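Local coordinates for quinonprotein alcohol dehydrogenase-like protein (Bacteroides thetaiotaomicron VPI-5482, PDB 4R5O) that is of unknown function but binds calcium and joins an immunoglobulin-like beta-sandwich domain to a seven-bladed beta-propeller, at residues N99-F104 with D171-Y176; A144-S149 with P420-F425; K152-V157 with D165-V170; G330-E335 with P376-Q381. One frame throughout, in Å; residues are numbered along the deposited sequence.

How the contacts relate
All four contacts belong to the propeller, and contact 2 stands between the others. Its centre is about 10 Å from that of contact 3, 12 Å from that of contact 4 and 13 Å from that of contact 1. Contact 3 lies within one blade, where Asn-145 O and Ile-147 O of contact 2 probably accept bonds from Leu-156 N and Tyr-154 N. A probable hydrogen bond from Gln-378 NE2 to Ile-423 O, 2.8 Å, ties contact 4 to contact 2. Contact 1 touches contact 2 through Phe-104 and Ala-172, and contact 3 through Leu-175 and Ala-172. Contacts 3 and 4 do not touch. A bound polyether lies beside contact 4; none of the four is at a calcium site.

Contact 1 (N99-F104 with D171-Y176); sequences NFSKGF and DAKTLY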
loop_
_atom_site.group_PDB
_atom_site.type_symbol
_atom_site.label_atom_id
_atom_site.label_comp_id
_atom_site.label_asym_id
_atom_site.label_seq_id
_atom_site.Cartn_x
_atom_site.Cartn_y
_atom_site.Cartn_z
ATOM N N ASN A 99 2.250 -16.319 -2.663
ATOM C CA ASN A 99 3.183 -15.593 -3.506
ATOM C C ASN A 99 2.535 -14.266 -3.898
ATOM O O ASN A 99 1.575 -14.236 -4.689
ATOM C CB ASN A 99 3.557 -16.460 -4.723
ATOM C CG ASN A 99 4.632 -15.910 -5.638
ATOM O OD1 ASN A 99 5.171 -14.818 -5.473
ATOM N ND2 ASN A 99 4.977 -16.689 -6.629
ATOM N N PHE A 100 3.036 -13.175 -3.305
ATOM C CA PHE A 100 2.467 -11.845 -3.530
ATOM C C PHE A 100 2.949 -11.235 -4.867
ATOM O O PHE A 100 2.604 -10.092 -5.168
ATOM C CB PHE A 100 2.777 -10.897 -2.371
ATOM C CG PHE A 100 1.927 -11.085 -1.130
ATOM C CD1 PHE A 100 0.555 -11.334 -1.235
ATOM C CD2 PHE A 100 2.450 -10.829 0.134
ATOM C CE1 PHE A 100 -0.260 -11.392 -0.094
ATOM C CE2 PHE A 100 1.633 -10.873 1.272
ATOM C CZ PHE A 100 0.283 -11.149 1.152
ATOM N N SER A 101 3.638 -12.030 -5.703
ATOM C CA SER A 101 4.046 -11.647 -7.052
ATOM C C SER A 101 2.930 -11.948 -8.069
ATOM O O SER A 101 2.921 -11.383 -9.153
ATOM C CB SER A 101 5.322 -12.385 -7.444
ATOM O OG SER A 101 6.341 -12.171 -6.485
ATOM N N LYS A 102 1.994 -12.833 -7.701
ATOM C CA LYS A 102 0.896 -13.349 -8.528
ATOM C C LYS A 102 -0.362 -12.457 -8.459
ATOM O O LYS A 102 -1.485 -12.963 -8.417
ATOM C CB LYS A 102 0.549 -14.786 -8.073
ATOM C CG LYS A 102 1.711 -15.774 -8.244
ATOM C CD LYS A 102 2.199 -15.873 -9.696
ATOM C CE LYS A 102 3.442 -16.714 -9.829
ATOM N NZ LYS A 102 3.912 -16.775 -11.238
ATOM N N GLY A 103 -0.162 -11.146 -8.558
ATOM C CA GLY A 103 -1.236 -10.152 -8.528
ATOM C C GLY A 103 -0.776 -8.801 -8.016
ATOM O O GLY A 103 0.345 -8.374 -8.315
ATOM N N PHE A 104 -1.639 -8.107 -7.246
ATOM C CA PHE A 104 -1.278 -6.779 -6.695
ATOM C C PHE A 104 -1.946 -6.507 -5.353
ATOM O O PHE A 104 -3.035 -7.034 -5.094
ATOM C CB PHE A 104 -1.666 -5.643 -7.672
ATOM C CG PHE A 104 -3.134 -5.625 -8.041
ATOM C CD1 PHE A 104 -4.066 -4.989 -7.228
ATOM C CD2 PHE A 104 -3.582 -6.225 -9.213
ATOM C CE1 PHE A 104 -5.423 -4.984 -7.565
ATOM C CE2 PHE A 104 -4.934 -6.224 -9.547
ATOM C CZ PHE A 104 -5.844 -5.587 -8.732
ATOM N N ASP A 171 7.581 -4.283 4.917
ATOM C CA ASP A 171 8.322 -4.981 3.873
ATOM C C ASP A 171 7.391 -5.197 2.644
ATOM O O ASP A 171 6.248 -5.641 2.807
ATOM C CB ASP A 171 8.899 -6.303 4.390
ATOM C CG ASP A 171 9.730 -7.020 3.350
ATOM O OD1 ASP A 171 10.703 -6.414 2.843
ATOM O OD2 ASP A 171 9.407 -8.173 3.035
ATOM N N ALA A 172 7.858 -4.824 1.433
ATOM C CA ALA A 172 7.012 -4.881 0.233
ATOM C C ALA A 172 6.737 -6.308 -0.232
ATOM O O ALA A 172 5.626 -6.552 -0.674
ATOM C CB ALA A 172 7.644 -4.106 -0.899
ATOM N N LYS A 173 7.695 -7.239 -0.119
ATOM C CA LYS A 173 7.522 -8.617 -0.575
ATOM C C LYS A 173 6.620 -9.435 0.377
ATOM O O LYS A 173 5.751 -10.186 -0.091
ATOM C CB LYS A 173 8.895 -9.329 -0.717
ATOM C CG LYS A 173 8.787 -10.681 -1.437
ATOM C CD LYS A 173 10.122 -11.403 -1.655
ATOM C CE LYS A 173 10.005 -12.597 -2.592
ATOM N NZ LYS A 173 9.530 -12.219 -3.972
ATOM N N THR A 174 6.842 -9.310 1.693
ATOM C CA THR A 174 6.149 -10.120 2.689
ATOM C C THR A 174 4.966 -9.435 3.342
ATOM O O THR A 174 4.088 -10.146 3.840
ATOM C CB THR A 174 7.114 -10.509 3.794
ATOM O OG1 THR A 174 7.671 -9.313 4.348
ATOM C CG2 THR A 174 8.215 -11.440 3.304
ATOM N N LEU A 175 4.950 -8.090 3.403
ATOM C CA LEU A 175 3.898 -7.263 4.039
ATOM C C LEU A 175 4.108 -7.268 5.572
ATOM O O LEU A 175 3.237 -6.860 6.336
ATOM C CB LEU A 175 2.475 -7.742 3.651
ATOM C CG LEU A 175 1.405 -6.695 3.509
ATOM C CD1 LEU A 175 1.785 -5.634 2.420
ATOM C CD2 LEU A 175 0.116 -7.327 3.162
ATOM N N TYR A 176 5.297 -7.688 6.010
ATOM C CA TYR A 176 5.691 -7.710 7.407
ATOM C C TYR A 176 6.005 -6.306 7.866
ATOM O O TYR A 176 6.720 -5.571 7.175
ATOM C CB TYR A 176 6.911 -8.638 7.646
ATOM C CG TYR A 176 6.744 -10.131 7.408
ATOM C CD1 TYR A 176 5.517 -10.672 7.029
ATOM C CD2 TYR A 176 7.813 -11.009 7.584
ATOM C CE1 TYR A 176 5.365 -12.040 6.803
ATOM C CE2 TYR A 176 7.665 -12.386 7.390
ATOM C CZ TYR A 176 6.437 -12.899 7.002
ATOM O OH TYR A 176 6.265 -14.254 6.816
#
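The backbones of Phe-100 and Lys-173 approach to 6.7 Å, CA to CA, where a type I turn from Asn-99 to Lys-102 meets the bend of residues 172-176. Phe-100 carries the contact. Its CG is anti to the carbonyl carbon (chi1 -78°), and the ring reaches the bend with its edge. Phe-100 CD2 lies 3.4 Å from Lys-173 O. Phe-100 CE2 lies 3.6 Å from Thr-174 O. Both oxygens are near the ring plane, where the C-H rim is probably slightly positive. Phe-100 CE2 also touches Leu-175 CB at 4.0 Å, and these two side chains cross at about a right angle. An alanine in place of Phe-100 would probably open a gap beside Leu-175 CB and take the aromatic rim away from the two carbonyl oxygens. Each segment also has bonds of its own. Asn-99 OD1 accepts from Ser-101 N at 3.2 Å, an Asx turn. Asp-171 OD2 accepts from Thr-174 N at 3.1 Å, from above the carboxylate plane. Ser-101 OG is hydrogen-bonded to Asn-426. The contact lies near the junction of the two domains. Phe-100 packs on Pro-72, and its ring meets those of Phe-105 and Phe-114 in the first propeller strands. Tyr-176 makes a cation-pi contact with Arg-74 of strand 74-83, while Leu-175 rests on Phe-112 and Phe-153 of strands 111-116 and 152-158.

Contact 2 (A144-S149 with P420-F425); sequences ANIIHS and PSQILF
The His-148 ring meets the backbone of Phe-425 obliquely, with His-148 CE1 3.1 Å from Phe-425 O. At the ring's edge, in its plane, a water lies 3.0 Å from His-148 ND1 and also takes a weak bond from Phe-425 N. The ring of Phe-153 meets that of His-148 edge-to-face. The second flat group is the Gln-422 amide. The chain is extended, with CG anti to the backbone N (chi1 -175°), and Gln-422 NE2 gives a nearly straight hydrogen bond to Ile-146 O at 2.7 Å. The acceptor lies in the amide plane. Gln-422 was modelled in two conformers, so this bond may hold only part of the time. Gln-422 OE1 lies 3.4 Å from Ile-146 CB. Further along, Ile-146 CG2 packs on Leu-424 CD1 at 3.9 Å, and Leu-424 CD2 touches His-148 CB at 4.1 Å. An alanine at Ile-146 would probably open a gap beside the Leu-424 methyls, although the backbone acceptor for Gln-422 would remain. The axes of strands 144-149 and 422-424 approach to 8.9 Å, with 24° between their N-to-C directions. One strand opens a blade; the other completes another beside strand 103-108, consistent with the usual closure of a propeller ring. The chemistry is mixed: in the modelled conformer a side-chain amide hydrogen bond, an apolar middle and a weak water bridge join the segments, with no strand pairing between them.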
loop_
_atom_site.group_PDB
_atom_site.type_symbol
_atom_site.label_atom_id
_atom_site.label_comp_id
_atom_site.label_asym_id
_atom_site.label_seq_id
_atom_site.Cartn_x
_atom_site.Cartn_y
_atom_site.Cartn_z
ATOM N N ALA A 144 -3.911 7.775 3.394
ATOM C CA ALA A 144 -2.826 6.811 3.307
ATOM C C ALA A 144 -1.986 7.153 2.102
ATOM O O ALA A 144 -2.465 7.083 0.969
ATOM C CB ALA A 144 -3.367 5.396 3.228
ATOM N N ASN A 145 -0.765 7.587 2.344
ATOM C CA ASN A 145 0.168 8.000 1.306
ATOM C C ASN A 145 1.352 7.043 1.383
ATOM O O ASN A 145 2.051 7.014 2.397
ATOM C CB ASN A 145 0.532 9.496 1.524
ATOM C CG ASN A 145 -0.709 10.367 1.819
ATOM O OD1 ASN A 145 -1.436 10.774 0.900
ATOM N ND2 ASN A 145 -1.032 10.601 3.118
ATOM N N ILE A 146 1.486 6.166 0.382
ATOM C CA ILE A 146 2.516 5.108 0.350
ATOM C C ILE A 146 3.437 5.248 -0.855
ATOM O O ILE A 146 2.973 5.444 -1.987
ATOM C CB ILE A 146 1.858 3.688 0.327
ATOM C CG1 ILE A 146 0.861 3.513 1.494
ATOM C CG2 ILE A 146 2.908 2.568 0.268
ATOM C CD1 ILE A 146 0.100 2.276 1.561
ATOM N N ILE A 147 4.736 5.057 -0.610
ATOM C CA ILE A 147 5.769 5.039 -1.642
ATOM C C ILE A 147 6.515 3.717 -1.524
ATOM O O ILE A 147 7.000 3.349 -0.454
ATOM C CB ILE A 147 6.714 6.260 -1.600
ATOM C CG1 ILE A 147 5.925 7.518 -2.049
ATOM C CG2 ILE A 147 7.965 6.019 -2.521
ATOM C CD1 ILE A 147 6.533 8.679 -1.831
ATOM N N HIS A 148 6.519 2.977 -2.625
ATOM C CA HIS A 148 7.210 1.729 -2.758
ATOM C C HIS A 148 8.632 2.055 -3.247
ATOM O O HIS A 148 8.831 2.478 -4.395
ATOM C CB HIS A 148 6.425 0.784 -3.688
ATOM C CG HIS A 148 7.047 -0.570 -3.869
ATOM N ND1 HIS A 148 6.632 -1.410 -4.883
ATOM C CD2 HIS A 148 8.050 -1.176 -3.185
ATOM C CE1 HIS A 148 7.385 -2.494 -4.779
ATOM N NE2 HIS A 148 8.241 -2.403 -3.767
ATOM N N SER A 149 9.610 1.932 -2.327
ATOM C CA SER A 149 11.017 2.212 -2.611
ATOM C C SER A 149 11.915 1.335 -1.730
ATOM O O SER A 149 11.502 0.983 -0.626
ATOM C CB SER A 149 11.302 3.692 -2.387
ATOM O OG SER A 149 12.548 4.084 -2.934
ATOM N N PRO A 420 -10.606 2.132 -3.101
ATOM C CA PRO A 420 -9.164 1.882 -2.982
ATOM C C PRO A 420 -8.404 3.164 -3.329
ATOM O O PRO A 420 -8.799 3.891 -4.251
ATOM C CB PRO A 420 -8.886 0.727 -3.953
ATOM C CG PRO A 420 -10.121 0.558 -4.742
ATOM C CD PRO A 420 -11.184 1.484 -4.298
ATOM N N SER A 421 -7.372 3.488 -2.540
ATOM C CA SER A 421 -6.621 4.737 -2.720
ATOM C C SER A 421 -5.349 4.555 -3.550
ATOM O O SER A 421 -4.859 5.531 -4.144
ATOM C CB SER A 421 -6.243 5.320 -1.362
ATOM O OG SER A 421 -5.523 4.393 -0.567
ATOM N N GLN A 422 -4.819 3.320 -3.579
ATOM C CA GLN A 422 -3.575 2.988 -4.251
ATOM C C GLN A 422 -3.448 1.489 -4.504
ATOM O O GLN A 422 -4.012 0.715 -3.755
ATOM C CB GLN A 422 -2.450 3.464 -3.339
ATOM C CG GLN A 422 -1.079 3.319 -3.894
ATOM C CD GLN A 422 -0.159 4.049 -3.025
ATOM O OE1 GLN A 422 -0.541 4.510 -1.958
ATOM N NE2 GLN A 422 1.061 4.191 -3.483
ATOM N N ILE A 423 -2.690 1.098 -5.546
ATOM C CA ILE A 423 -2.363 -0.257 -5.992
ATOM C C ILE A 423 -0.855 -0.380 -5.961
ATOM O O ILE A 423 -0.154 0.505 -6.444
ATOM C CB ILE A 423 -2.979 -0.560 -7.401
ATOM C CG1 ILE A 423 -4.519 -0.565 -7.305
ATOM C CG2 ILE A 423 -2.435 -1.899 -7.994
ATOM C CD1 ILE A 423 -5.195 -0.777 -8.500
ATOM N N LEU A 424 -0.356 -1.465 -5.373
ATOM C CA LEU A 424 1.078 -1.723 -5.180
ATOM C C LEU A 424 1.459 -3.113 -5.616
ATOM O O LEU A 424 0.624 -4.008 -5.528
ATOM C CB LEU A 424 1.422 -1.556 -3.679
ATOM C CG LEU A 424 1.207 -0.176 -3.071
ATOM C CD1 LEU A 424 0.952 -0.264 -1.595
ATOM C CD2 LEU A 424 2.339 0.800 -3.430
ATOM N N PHE A 425 2.735 -3.307 -6.026
ATOM C CA PHE A 425 3.292 -4.624 -6.366
ATOM C C PHE A 425 4.302 -5.018 -5.271
ATOM O O PHE A 425 4.771 -4.130 -4.556
ATOM C CB PHE A 425 3.917 -4.638 -7.770
ATOM C CG PHE A 425 2.927 -4.227 -8.843
ATOM C CD1 PHE A 425 1.945 -5.110 -9.286
ATOM C CD2 PHE A 425 2.974 -2.953 -9.408
ATOM C CE1 PHE A 425 1.023 -4.718 -10.260
ATOM C CE2 PHE A 425 2.052 -2.570 -10.385
ATOM C CZ PHE A 425 1.080 -3.454 -10.795
HETATM O O HOH W 1 4.429 -0.540 -6.689
#

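Contact 3 (K152-V157 with D165-V170); sequences KFYLLV and DHFYIV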
loop_
_atom_site.group_PDB
_atom_site.type_symbol
_atom_site.label_atom_id
_atom_site.label_comp_id
_atom_site.label_asym_id
_atom_site.label_seq_id
_atom_site.Cartn_x
_atom_site.Cartn_y
_atom_site.Cartn_z
ATOM N N LYS A 152 10.592 -1.593 0.198
ATOM C CA LYS A 152 9.730 -1.299 1.336
ATOM C C LYS A 152 8.532 -0.437 0.926
ATOM O O LYS A 152 8.595 0.329 -0.039
ATOM C CB LYS A 152 10.528 -0.559 2.454
ATOM C CG LYS A 152 11.839 -1.213 2.941
ATOM C CD LYS A 152 11.619 -2.555 3.655
ATOM C CE LYS A 152 12.865 -3.384 3.893
ATOM N NZ LYS A 152 13.408 -3.971 2.638
ATOM N N PHE A 153 7.450 -0.544 1.690
ATOM C CA PHE A 153 6.297 0.319 1.565
ATOM C C PHE A 153 6.388 1.348 2.667
ATOM O O PHE A 153 6.315 0.992 3.842
ATOM C CB PHE A 153 4.951 -0.426 1.591
ATOM C CG PHE A 153 4.680 -1.450 0.513
ATOM C CD1 PHE A 153 4.961 -1.167 -0.823
ATOM C CD2 PHE A 153 3.973 -2.626 0.808
ATOM C CE1 PHE A 153 4.654 -2.096 -1.831
ATOM C CE2 PHE A 153 3.644 -3.538 -0.204
ATOM C CZ PHE A 153 3.993 -3.269 -1.516
ATOM N N TYR A 154 6.662 2.601 2.301
ATOM C CA TYR A 154 6.718 3.689 3.265
ATOM C C TYR A 154 5.369 4.327 3.312
ATOM O O TYR A 154 4.928 4.844 2.299
ATOM C CB TYR A 154 7.813 4.707 2.923
ATOM C CG TYR A 154 9.193 4.103 2.894
ATOM C CD1 TYR A 154 9.909 3.893 4.069
ATOM C CD2 TYR A 154 9.805 3.782 1.693
ATOM C CE1 TYR A 154 11.186 3.351 4.050
ATOM C CE2 TYR A 154 11.088 3.249 1.659
ATOM C CZ TYR A 154 11.775 3.036 2.842
ATOM O OH TYR A 154 13.044 2.527 2.804
ATOM N N LEU A 155 4.675 4.208 4.445
ATOM C CA LEU A 155 3.327 4.742 4.618
ATOM C C LEU A 155 3.352 5.953 5.551
ATOM O O LEU A 155 3.931 5.906 6.641
ATOM C CB LEU A 155 2.373 3.649 5.155
ATOM C CG LEU A 155 1.068 4.082 5.851
ATOM C CD1 LEU A 155 0.069 4.702 4.872
ATOM C CD2 LEU A 155 0.415 2.929 6.541
ATOM N N LEU A 156 2.687 7.031 5.104
ATOM C CA LEU A 156 2.429 8.241 5.865
ATOM C C LEU A 156 0.934 8.368 6.020
ATOM O O LEU A 156 0.227 8.429 5.008
ATOM C CB LEU A 156 3.053 9.503 5.221
ATOM C CG LEU A 156 2.659 10.847 5.836
ATOM C CD1 LEU A 156 3.273 11.025 7.200
ATOM C CD2 LEU A 156 3.081 11.972 4.945
ATOM N N VAL A 157 0.449 8.404 7.281
ATOM C CA VAL A 157 -0.975 8.544 7.585
ATOM C C VAL A 157 -1.252 10.033 7.859
ATOM O O VAL A 157 -0.644 10.644 8.739
ATOM C CB VAL A 157 -1.451 7.617 8.750
ATOM C CG1 VAL A 157 -2.951 7.723 8.948
ATOM C CG2 VAL A 157 -1.077 6.154 8.500
ATOM N N ASP A 165 1.570 6.850 15.798
ATOM C CA ASP A 165 2.517 6.634 14.722
ATOM C C ASP A 165 1.896 7.132 13.416
ATOM O O ASP A 165 0.728 6.831 13.121
ATOM C CB ASP A 165 2.926 5.139 14.636
ATOM C CG ASP A 165 3.803 4.664 15.797
ATOM O OD1 ASP A 165 4.382 5.522 16.498
ATOM O OD2 ASP A 165 3.931 3.441 15.980
ATOM N N HIS A 166 2.655 7.947 12.663
ATOM C CA HIS A 166 2.199 8.461 11.363
ATOM C C HIS A 166 2.977 7.803 10.221
ATOM O O HIS A 166 2.436 7.587 9.141
ATOM C CB HIS A 166 2.338 9.980 11.287
ATOM C CG HIS A 166 1.699 10.674 12.437
ATOM N ND1 HIS A 166 2.455 11.145 13.507
ATOM C CD2 HIS A 166 0.391 10.873 12.702
ATOM C CE1 HIS A 166 1.589 11.683 14.345
ATOM N NE2 HIS A 166 0.332 11.533 13.912
ATOM N N PHE A 167 4.231 7.463 10.474
ATOM C CA PHE A 167 5.087 6.889 9.453
ATOM C C PHE A 167 5.360 5.422 9.761
ATOM O O PHE A 167 5.766 5.084 10.868
ATOM C CB PHE A 167 6.395 7.700 9.379
ATOM C CG PHE A 167 7.270 7.350 8.209
ATOM C CD1 PHE A 167 7.131 8.018 6.997
ATOM C CD2 PHE A 167 8.243 6.364 8.320
ATOM C CE1 PHE A 167 7.936 7.690 5.910
ATOM C CE2 PHE A 167 9.032 6.020 7.225
ATOM C CZ PHE A 167 8.879 6.691 6.030
ATOM N N TYR A 168 5.135 4.562 8.780
ATOM C CA TYR A 168 5.288 3.112 8.886
ATOM C C TYR A 168 6.184 2.545 7.792
ATOM O O TYR A 168 6.088 2.978 6.643
ATOM C CB TYR A 168 3.905 2.438 8.789
ATOM C CG TYR A 168 2.931 2.808 9.895
ATOM C CD1 TYR A 168 2.218 4.000 9.852
ATOM C CD2 TYR A 168 2.620 1.902 10.908
ATOM C CE1 TYR A 168 1.312 4.334 10.851
ATOM C CE2 TYR A 168 1.722 2.229 11.920
ATOM C CZ TYR A 168 1.059 3.439 11.881
ATOM O OH TYR A 168 0.145 3.724 12.871
ATOM N N ILE A 169 7.043 1.564 8.150
ATOM C CA ILE A 169 7.869 0.813 7.213
ATOM C C ILE A 169 7.355 -0.617 7.244
ATOM O O ILE A 169 7.348 -1.268 8.301
ATOM C CB ILE A 169 9.403 0.890 7.429
ATOM C CG1 ILE A 169 9.907 2.320 7.671
ATOM C CG2 ILE A 169 10.150 0.174 6.253
ATOM C CD1 ILE A 169 11.357 2.373 8.082
ATOM N N VAL A 170 6.868 -1.069 6.084
ATOM C CA VAL A 170 6.292 -2.393 5.826
ATOM C C VAL A 170 7.122 -3.029 4.727
ATOM O O VAL A 170 7.384 -2.367 3.729
ATOM C CB VAL A 170 4.772 -2.281 5.459
ATOM C CG1 VAL A 170 4.176 -3.635 5.071
ATOM C CG2 VAL A 170 3.966 -1.632 6.589
#
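Tyr-154 and Ile-169 face each other in an antiparallel beta hairpin, the two middle strands of a four-stranded propeller blade. The N-to-C directions of the strands differ by 158°. Tyr-154 can be followed outward. Tyr-154 CB lies 3.8 Å from Phe-167 CZ, on the diagonal neighbour. Tyr-154 CG, anti to the carbonyl carbon (chi1 -60°), is 4.1 Å from that same Phe-167 CZ. Tyr-154 CD1 comes closer to Phe-167 CZ, at 3.6 Å. The two rings meet rim to rim, neither over the face of the other, with centroids 6.0 Å apart and planes at 30°. Next, Tyr-154 CE1 reaches Ile-169 CG1 at 4.0 Å, and these two side chains lie side by side, pointing the same way. At the tip, Tyr-154 OH is hydrogen-bonded to Asn-150 OD1, as Tyr-168 OH is to Arg-164. Lys-152 CB covers one face of the ring, toward its rim. This side of the sheet also carries Leu-156, and it packs against Leu-190 and Ile-192 of the next blade.

The other side carries Phe-153, Leu-155, Tyr-168 and Val-170. Leu-155 CD2 lies 3.9 Å from Tyr-168 CD1, and Val-157 CG2 also touches the Tyr-168 ring, at CE1. Phe-153 with Val-170 and Leu-155 with Tyr-168 are hydrogen-bonded pairs, each with two backbone bonds. Tyr-154 with Ile-169 and Leu-156 with Phe-167 are non-hydrogen-bonded pairs. Toward the outermost strand 177-181, His-166 and Phe-167 both face Ala-181 in a classic beta bulge. The regular pairing ends in a single bond from Val-157 N to His-166 O, 2.8 Å long.

Contact 4 (G330-E335 with P376-Q381); sequences GMVASE and PLQLNQ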
loop_
_atom_site.group_PDB
_atom_site.type_symbol
_atom_site.label_atom_id
_atom_site.label_comp_id
_atom_site.label_asym_id
_atom_site.label_seq_id
_atom_site.Cartn_x
_atom_site.Cartn_y
_atom_site.Cartn_z
ATOM N N GLY A 330 -3.837 10.508 -10.536
ATOM C CA GLY A 330 -2.537 10.435 -11.172
ATOM C C GLY A 330 -2.410 9.641 -12.443
ATOM O O GLY A 330 -3.137 8.670 -12.665
HETATM N N MSE A 331 -1.464 10.091 -13.287
HETATM C CA MSE A 331 -1.053 9.488 -14.572
HETATM C C MSE A 331 -0.206 8.306 -14.317
HETATM O O MSE A 331 0.237 8.130 -13.198
HETATM C CB MSE A 331 -0.252 10.500 -15.451
HETATM C CG MSE A 331 -0.952 11.831 -15.701
HETATM SE SE MSE A 331 0.187 12.988 -16.721
HETATM C CE MSE A 331 1.675 13.209 -15.474
ATOM N N VAL A 332 0.101 7.534 -15.335
ATOM C CA VAL A 332 1.016 6.424 -15.155
ATOM C C VAL A 332 1.766 6.264 -16.474
ATOM O O VAL A 332 1.175 6.355 -17.545
ATOM C CB VAL A 332 0.355 5.107 -14.649
ATOM C CG1 VAL A 332 -0.596 4.492 -15.672
ATOM C CG2 VAL A 332 1.412 4.095 -14.201
ATOM N N ALA A 333 3.089 6.087 -16.370
ATOM C CA ALA A 333 3.982 5.907 -17.500
ATOM C C ALA A 333 4.429 4.456 -17.627
ATOM O O ALA A 333 4.623 3.750 -16.640
ATOM C CB ALA A 333 5.193 6.808 -17.344
ATOM N N SER A 334 4.587 4.023 -18.864
ATOM C CA SER A 334 5.110 2.723 -19.221
ATOM C C SER A 334 6.628 2.759 -19.198
ATOM O O SER A 334 7.225 3.758 -19.612
ATOM C CB SER A 334 4.594 2.310 -20.594
ATOM O OG SER A 334 5.168 1.077 -20.988
ATOM N N GLU A 335 7.251 1.678 -18.699
ATOM C CA GLU A 335 8.712 1.532 -18.648
ATOM C C GLU A 335 9.235 0.880 -19.913
ATOM O O GLU A 335 10.431 0.947 -20.183
ATOM C CB GLU A 335 9.135 0.703 -17.428
ATOM C CG GLU A 335 8.941 1.394 -16.088
ATOM C CD GLU A 335 9.211 0.559 -14.844
ATOM O OE1 GLU A 335 9.487 -0.662 -14.961
ATOM O OE2 GLU A 335 9.049 1.121 -13.736
ATOM N N PRO A 376 -5.457 7.232 -8.368
ATOM C CA PRO A 376 -4.452 7.293 -9.442
ATOM C C PRO A 376 -4.399 6.010 -10.267
ATOM O O PRO A 376 -4.681 4.932 -9.744
ATOM C CB PRO A 376 -3.139 7.496 -8.687
ATOM C CG PRO A 376 -3.382 7.033 -7.356
ATOM C CD PRO A 376 -4.810 7.316 -7.044
ATOM N N LEU A 377 -4.060 6.132 -11.559
ATOM C CA LEU A 377 -3.882 4.965 -12.420
ATOM C C LEU A 377 -2.663 4.177 -12.005
ATOM O O LEU A 377 -1.686 4.763 -11.520
ATOM C CB LEU A 377 -3.735 5.383 -13.888
ATOM C CG LEU A 377 -4.892 6.098 -14.590
ATOM C CD1 LEU A 377 -4.449 6.617 -15.948
ATOM C CD2 LEU A 377 -6.114 5.187 -14.714
ATOM N N GLN A 378 -2.696 2.867 -12.206
ATOM C CA GLN A 378 -1.540 1.999 -11.955
ATOM C C GLN A 378 -1.338 1.112 -13.183
ATOM O O GLN A 378 -2.279 0.789 -13.907
ATOM C CB GLN A 378 -1.675 1.179 -10.660
ATOM C CG GLN A 378 -0.478 0.301 -10.290
ATOM C CD GLN A 378 0.791 1.071 -10.030
ATOM O OE1 GLN A 378 1.411 1.588 -10.945
ATOM N NE2 GLN A 378 1.306 1.001 -8.809
ATOM N N LEU A 379 -0.091 0.775 -13.438
ATOM C CA LEU A 379 0.251 -0.073 -14.555
ATOM C C LEU A 379 1.145 -1.171 -14.101
ATOM O O LEU A 379 2.055 -0.946 -13.296
ATOM C CB LEU A 379 0.928 0.734 -15.673
ATOM C CG LEU A 379 1.047 0.064 -17.049
ATOM C CD1 LEU A 379 -0.279 0.104 -17.784
ATOM C CD2 LEU A 379 2.036 0.809 -17.909
ATOM N N ASN A 380 0.878 -2.370 -14.620
ATOM C CA ASN A 380 1.718 -3.534 -14.441
ATOM C C ASN A 380 2.787 -3.472 -15.528
ATOM O O ASN A 380 2.446 -3.609 -16.703
ATOM C CB ASN A 380 0.884 -4.799 -14.479
ATOM C CG ASN A 380 1.663 -6.047 -14.195
ATOM O OD1 ASN A 380 2.764 -6.259 -14.689
ATOM N ND2 ASN A 380 1.073 -6.937 -13.429
ATOM N N GLN A 381 4.059 -3.241 -15.152
ATOM C CA GLN A 381 5.142 -3.044 -16.100
ATOM C C GLN A 381 5.627 -4.370 -16.761
ATOM O O GLN A 381 6.434 -4.297 -17.679
ATOM C CB GLN A 381 6.323 -2.351 -15.418
ATOM C CG GLN A 381 5.992 -0.973 -14.835
ATOM C CD GLN A 381 5.531 0.088 -15.816
ATOM O OE1 GLN A 381 5.735 -0.003 -17.034
ATOM N NE2 GLN A 381 4.966 1.165 -15.275
#
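Val-332 fills the tight part of this contact, with its two methyls set against two leucines. Val-332 CG1 touches Leu-377 CB at 3.7 Å. Val-332 CG2 touches Leu-379 CB at the same distance, 3.7 Å. The valine crosses each leucine side chain at about a right angle. Its CG1 sits between the backbone N and the carbonyl carbon (chi1 67°), the crowded position. Beside this packing, Leu-377 N gives a hydrogen bond of 2.9 Å to Gly-330 O. Leu-379 CD2 extends the apolar patch to Ser-334 CA, at 3.9 Å.

Where Val-332, Leu-377 and Leu-379 are buried, the far end is polar and opens to solvent: Glu-335 is exposed and Gln-381 partly so. Gln-381 folds back, bent at chi2 (-61°), and its amide grips the opposite backbone twice. Gln-381 NE2 gives a bond of 2.9 Å to Ala-333 O. Gln-381 OE1 takes one of 2.8 Å from Glu-335 N, which lies above the carbonyl plane. The Glu-335 carboxylate is stacked on this amide, with planes 14° apart. Glu-335 OE1 lies 3.5 Å from Gln-381 CG. The two bonds probably fix the rotation of the amide. At the other end, the side chain of Pro-376 is about 3 Å from a bound polyether, probably from the crystallisation liquor.

The segments run nearly parallel, yet they belong to the first strands of two different blades, 332-333 and 371-379. Leu-377 and Leu-379 pack on Tyr-341 of strand 339-343, Val-332 reaches Leu-386 of strand 386-392, and Met-331, a selenomethionine, faces the other way onto Val-281 of strand 281-282.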